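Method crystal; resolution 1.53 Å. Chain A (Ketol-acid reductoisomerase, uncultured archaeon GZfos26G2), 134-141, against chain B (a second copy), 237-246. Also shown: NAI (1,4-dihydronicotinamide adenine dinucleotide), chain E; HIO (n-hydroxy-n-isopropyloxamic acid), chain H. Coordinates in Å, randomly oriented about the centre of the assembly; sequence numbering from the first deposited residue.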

# COMPACT_ATOMS: atom_id res chain seq x y z
N PRO A 134 1.31 -12.83 13.83
CA PRO A 134 1.16 -12.63 12.40
C PRO A 134 1.68 -11.24 12.07
O PRO A 134 1.36 -10.31 12.79
CB PRO A 134 -0.38 -12.73 12.18
CG PRO A 134 -0.95 -12.29 13.50
CD PRO A 134 0.06 -12.55 14.56
N LYS A 135 2.36 -11.09 10.92
CA LYS A 135 2.84 -9.82 10.42
C LYS A 135 1.74 -9.26 9.49
O LYS A 135 1.86 -9.21 8.24
CB LYS A 135 4.21 -10.02 9.70
CG LYS A 135 5.29 -10.62 10.55
CD LYS A 135 5.75 -9.75 11.71
CE LYS A 135 5.08 -9.98 13.07
NZ LYS A 135 5.49 -9.06 14.23
N ALA A 136 0.57 -8.97 10.12
CA ALA A 136 -0.60 -8.62 9.37
C ALA A 136 -1.70 -8.09 10.28
O ALA A 136 -1.90 -8.60 11.39
CB ALA A 136 -1.16 -9.81 8.65
N PRO A 137 -2.42 -7.07 9.80
CA PRO A 137 -3.68 -6.74 10.46
C PRO A 137 -4.73 -7.90 10.33
O PRO A 137 -4.83 -8.57 9.31
CB PRO A 137 -4.15 -5.46 9.75
CG PRO A 137 -3.55 -5.59 8.40
CD PRO A 137 -2.26 -6.33 8.55
N GLY A 138 -5.56 -8.04 11.34
CA GLY A 138 -6.37 -9.24 11.42
C GLY A 138 -7.38 -9.42 10.28
O GLY A 138 -7.62 -10.54 9.85
N THR A 139 -7.96 -8.31 9.79
CA THR A 139 -8.97 -8.33 8.73
C THR A 139 -8.32 -8.90 7.44
O THR A 139 -8.94 -9.68 6.69
CB THR A 139 -9.56 -6.95 8.46
OG1 THR A 139 -8.51 -6.01 8.21
CG2 THR A 139 -10.42 -6.48 9.72
N GLU A 140 -7.03 -8.51 7.17
CA GLU A 140 -6.36 -8.85 5.91
C GLU A 140 -5.78 -10.29 6.02
O GLU A 140 -5.75 -11.00 5.05
CB GLU A 140 -5.28 -7.82 5.60
CG GLU A 140 -5.83 -6.39 5.57
CD GLU A 140 -7.19 -6.30 4.89
OE1 GLU A 140 -7.17 -6.44 3.65
OE2 GLU A 140 -8.25 -6.04 5.57
N GLU A 141 -5.47 -10.69 7.24
CA GLU A 141 -5.10 -12.08 7.62
C GLU A 141 -6.24 -13.05 7.31
O GLU A 141 -6.04 -14.11 6.65
CB GLU A 141 -4.76 -12.11 9.10
CG GLU A 141 -4.52 -13.49 9.69
CD GLU A 141 -4.34 -13.45 11.19
OE1 GLU A 141 -4.20 -12.34 11.75
OE2 GLU A 141 -4.36 -14.53 11.83
PA NAI E . -8.65 -5.75 20.28
O1A NAI E . -8.29 -4.32 20.68
O2A NAI E . -9.34 -6.01 19.01
O5B NAI E . -9.34 -6.39 21.59
C5B NAI E . -9.92 -7.72 21.52
C4B NAI E . -11.26 -7.71 22.32
O4B NAI E . -10.89 -7.51 23.68
C3B NAI E . -12.29 -6.59 22.02
O3B NAI E . -12.96 -6.93 20.80
C2B NAI E . -13.13 -6.58 23.28
O2B NAI E . -14.19 -7.52 23.11
C1B NAI E . -12.11 -7.07 24.33
N9A NAI E . -11.76 -6.01 25.26
C8A NAI E . -11.41 -4.71 24.85
N7A NAI E . -11.16 -3.98 25.92
C5A NAI E . -11.36 -4.78 27.00
C6A NAI E . -11.30 -4.59 28.44
N6A NAI E . -10.97 -3.41 28.99
N1A NAI E . -11.53 -5.65 29.27
C2A NAI E . -11.88 -6.85 28.77
N3A NAI E . -11.97 -7.12 27.48
C4A NAI E . -11.74 -6.12 26.55
O3 NAI E . -7.20 -6.62 20.30
PN NAI E . -6.25 -6.82 18.94
O1N NAI E . -5.94 -5.47 18.32
O2N NAI E . -6.92 -7.85 18.13
O5D NAI E . -4.94 -7.23 19.72
C5D NAI E . -4.84 -8.59 20.26
C4D NAI E . -3.33 -9.02 20.41
O4D NAI E . -2.90 -9.21 19.05
C3D NAI E . -2.39 -7.98 20.99
O3D NAI E . -1.36 -8.63 21.74
C2D NAI E . -1.77 -7.26 19.77
O2D NAI E . -0.52 -6.61 19.98
C1D NAI E . -1.68 -8.42 18.80
N1N NAI E . -1.65 -8.14 17.36
C2N NAI E . -2.65 -7.42 16.82
C3N NAI E . -2.69 -7.16 15.49
C7N NAI E . -3.82 -6.48 14.94
O7N NAI E . -4.64 -5.72 15.56
N7N NAI E . -4.13 -6.88 13.74
C4N NAI E . -1.63 -7.69 14.66
C5N NAI E . -0.73 -8.63 15.26
C6N NAI E . -0.76 -8.79 16.61
C1 HIO H . -0.36 -4.15 15.61
O11 HIO H . 0.13 -4.01 16.75
O12 HIO H . -1.56 -3.95 15.23
C2 HIO H . 0.67 -4.74 14.65
O2 HIO H . 1.69 -5.28 15.16
N3 HIO H . 0.61 -4.61 13.34
O3 HIO H . 1.42 -5.49 12.49
C4 HIO H . -0.27 -3.70 12.67
C41 HIO H . 0.54 -2.90 11.65
C42 HIO H . -1.37 -4.55 12.05
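Chain B 237-246: KLIVDLVWQG

This is a small, tight contact in which a helix of chain B packs its leucines against a proline-led helix start in chain A, with a carboxylate set into the helix surface and joined to it by water instead of direct hydrogen bonds.

Chain B is helical through the stretch, in a helix that begins before K237(B), with phi and psi near -65° and -40° over most of its length. Its backbone bonds run in the usual i to i+4 pattern, as in D241(B) N to K237(B) O at 3.0 Å and W244(B) N to V240(B) O at 2.9 Å. Chain A arrives as an extended segment, A136(A) at -170/141 and P137(A) at -65/148, then turns into a helix at G138(A). P137(A) holds the N-cap position, and its carbonyl O accepts from E141(A) N at 3.0 Å, closing the first turn. The backbones come nearest at E140(A) and L238(B), with the two CA atoms 6.0 Å apart, and the stretches together bury 344 Å². The contacts advance in the same sense along both chains, from K135(A) and A136(A) on L238(B) to E140(A), which reaches as far as Q245(B).

The periodicity of the chain B helix sets the rule of the interface. L238(B), D241(B), L242(B) and Q245(B), spaced three and four apart, all direct their CA-to-CB bonds toward chain A, while V240(B), V243(B) and W244(B) stay out of reach. L238(B) does the most work on this face: its CD1 lies 3.5 Å from A136(A) CB, and its CB lies 3.6 Å from P137(A) CD. One turn on, L242(B) CD1 meets P137(A) CB at 3.9 Å, so the proline ring touches leucines on successive turns. I239(B) starts away from chain A, but its side chain bends back and CD1 reaches P137(A) CG at 3.7 Å. The same CD1 lies 3.5 Å from HIO C41, placing this residue beside the bound HIO as well as in the interface.

E140(A) is the knob, seated among L238(B), D241(B), L242(B) and Q245(B). Its CG rests 3.4 Å from L238(B) O, a carbonyl that the contact buries without a partner in the model, and its CB is 4.0 Å from L238(B) CB. The carboxylate is steadied within its own chain by T139(A), whose OG1 donates to E140(A) OE2 at 2.7 Å; that OG1 also sits 3.5 Å from L242(B) CD2.

At the polar end E140(A) OE1 comes within 4.3 Å of D241(B) OD2, two like charges. Water 1 donates to both, at 2.6 Å to E140(A) OE1 and 2.8 Å to D241(B) OD2, and K237(B) NZ forms a salt bridge to D241(B) OD2 at 2.8 Å. Two more waters link the glutamate to Q245(B): water 2 donates to E140(A) OE1 at 2.7 Å and accepts from Q245(B) NE2 at 2.7 Å, while water 3 donates to E140(A) OE2 at 2.6 Å and to Q245(B) OE1 at 2.8 Å. No hydrogen bond crosses directly; the two stretches touch by packing, and water makes the polar links.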

# COMPACT_ATOMS: atom_id res chain seq x y z
N LYS B 237 1.40 -3.53 2.21
CA LYS B 237 0.26 -3.70 1.33
C LYS B 237 -1.02 -3.91 2.14
O LYS B 237 -2.09 -3.36 1.83
CB LYS B 237 0.51 -4.89 0.41
CG LYS B 237 -0.59 -5.21 -0.62
CD LYS B 237 -1.58 -6.30 -0.16
CE LYS B 237 -2.38 -6.89 -1.35
NZ LYS B 237 -3.29 -5.87 -1.85
N LEU B 238 -0.92 -4.72 3.17
CA LEU B 238 -2.06 -5.05 4.01
C LEU B 238 -2.58 -3.84 4.80
O LEU B 238 -3.82 -3.66 4.94
CB LEU B 238 -1.64 -6.17 4.98
CG LEU B 238 -0.97 -7.42 4.39
CD1 LEU B 238 -0.70 -8.46 5.50
CD2 LEU B 238 -1.80 -7.98 3.23
N ILE B 239 -1.66 -2.99 5.27
CA ILE B 239 -2.03 -1.77 6.00
C ILE B 239 -2.57 -0.74 5.03
O ILE B 239 -3.66 -0.11 5.30
CB ILE B 239 -0.83 -1.21 6.77
CG1 ILE B 239 -0.36 -2.23 7.81
CG2 ILE B 239 -1.14 0.15 7.31
CD1 ILE B 239 -1.41 -2.58 8.82
N VAL B 240 -1.88 -0.53 3.90
CA VAL B 240 -2.40 0.41 2.94
C VAL B 240 -3.82 0.07 2.41
O VAL B 240 -4.65 0.98 2.15
CB VAL B 240 -1.38 0.69 1.80
CG1 VAL B 240 -1.91 1.64 0.76
CG2 VAL B 240 -0.12 1.29 2.37
N ASP B 241 -4.13 -1.24 2.25
CA ASP B 241 -5.44 -1.64 1.79
C ASP B 241 -6.53 -1.14 2.72
O ASP B 241 -7.61 -0.75 2.26
CB ASP B 241 -5.53 -3.20 1.67
CG ASP B 241 -4.83 -3.74 0.41
OD1 ASP B 241 -4.39 -2.92 -0.44
OD2 ASP B 241 -4.83 -5.00 0.28
N LEU B 242 -6.24 -1.09 4.02
CA LEU B 242 -7.25 -0.63 5.01
C LEU B 242 -7.48 0.85 4.83
O LEU B 242 -8.62 1.30 4.87
CB LEU B 242 -6.84 -0.93 6.42
CG LEU B 242 -7.02 -2.43 6.77
CD1 LEU B 242 -6.20 -2.70 7.96
CD2 LEU B 242 -8.51 -2.73 6.95
N VAL B 243 -6.42 1.63 4.61
CA VAL B 243 -6.55 3.10 4.35
C VAL B 243 -7.33 3.36 3.04
O VAL B 243 -8.19 4.21 2.95
CB VAL B 243 -5.15 3.79 4.28
CG1 VAL B 243 -5.28 5.31 4.02
CG2 VAL B 243 -4.38 3.58 5.56
N TRP B 244 -6.99 2.63 1.98
CA TRP B 244 -7.63 2.76 0.71
C TRP B 244 -9.20 2.51 0.85
O TRP B 244 -9.95 3.11 0.14
CB TRP B 244 -7.06 1.73 -0.22
CG TRP B 244 -7.36 1.90 -1.69
CD1 TRP B 244 -6.81 2.80 -2.53
CD2 TRP B 244 -8.15 1.03 -2.51
NE1 TRP B 244 -7.24 2.58 -3.81
CE2 TRP B 244 -8.09 1.52 -3.82
CE3 TRP B 244 -8.98 -0.07 -2.24
CZ2 TRP B 244 -8.74 0.93 -4.86
CZ3 TRP B 244 -9.65 -0.65 -3.24
CH2 TRP B 244 -9.54 -0.15 -4.56
N GLN B 245 -9.56 1.53 1.70
CA GLN B 245 -10.97 1.12 1.91
C GLN B 245 -11.71 2.15 2.80
O GLN B 245 -12.86 2.47 2.49
CB GLN B 245 -11.03 -0.21 2.60
CG GLN B 245 -10.78 -1.39 1.68
CD GLN B 245 -10.38 -2.65 2.50
OE1 GLN B 245 -10.57 -2.74 3.76
NE2 GLN B 245 -9.81 -3.63 1.77
N GLY B 246 -11.10 2.59 3.88
CA GLY B 246 -11.81 3.34 4.95
C GLY B 246 -11.06 4.45 5.61
O GLY B 246 -11.38 4.87 6.73
O HOH W 1 -4.89 -6.79 2.37
O HOH W 2 -8.98 -6.15 1.73
O HOH W 3 -10.63 -5.39 4.76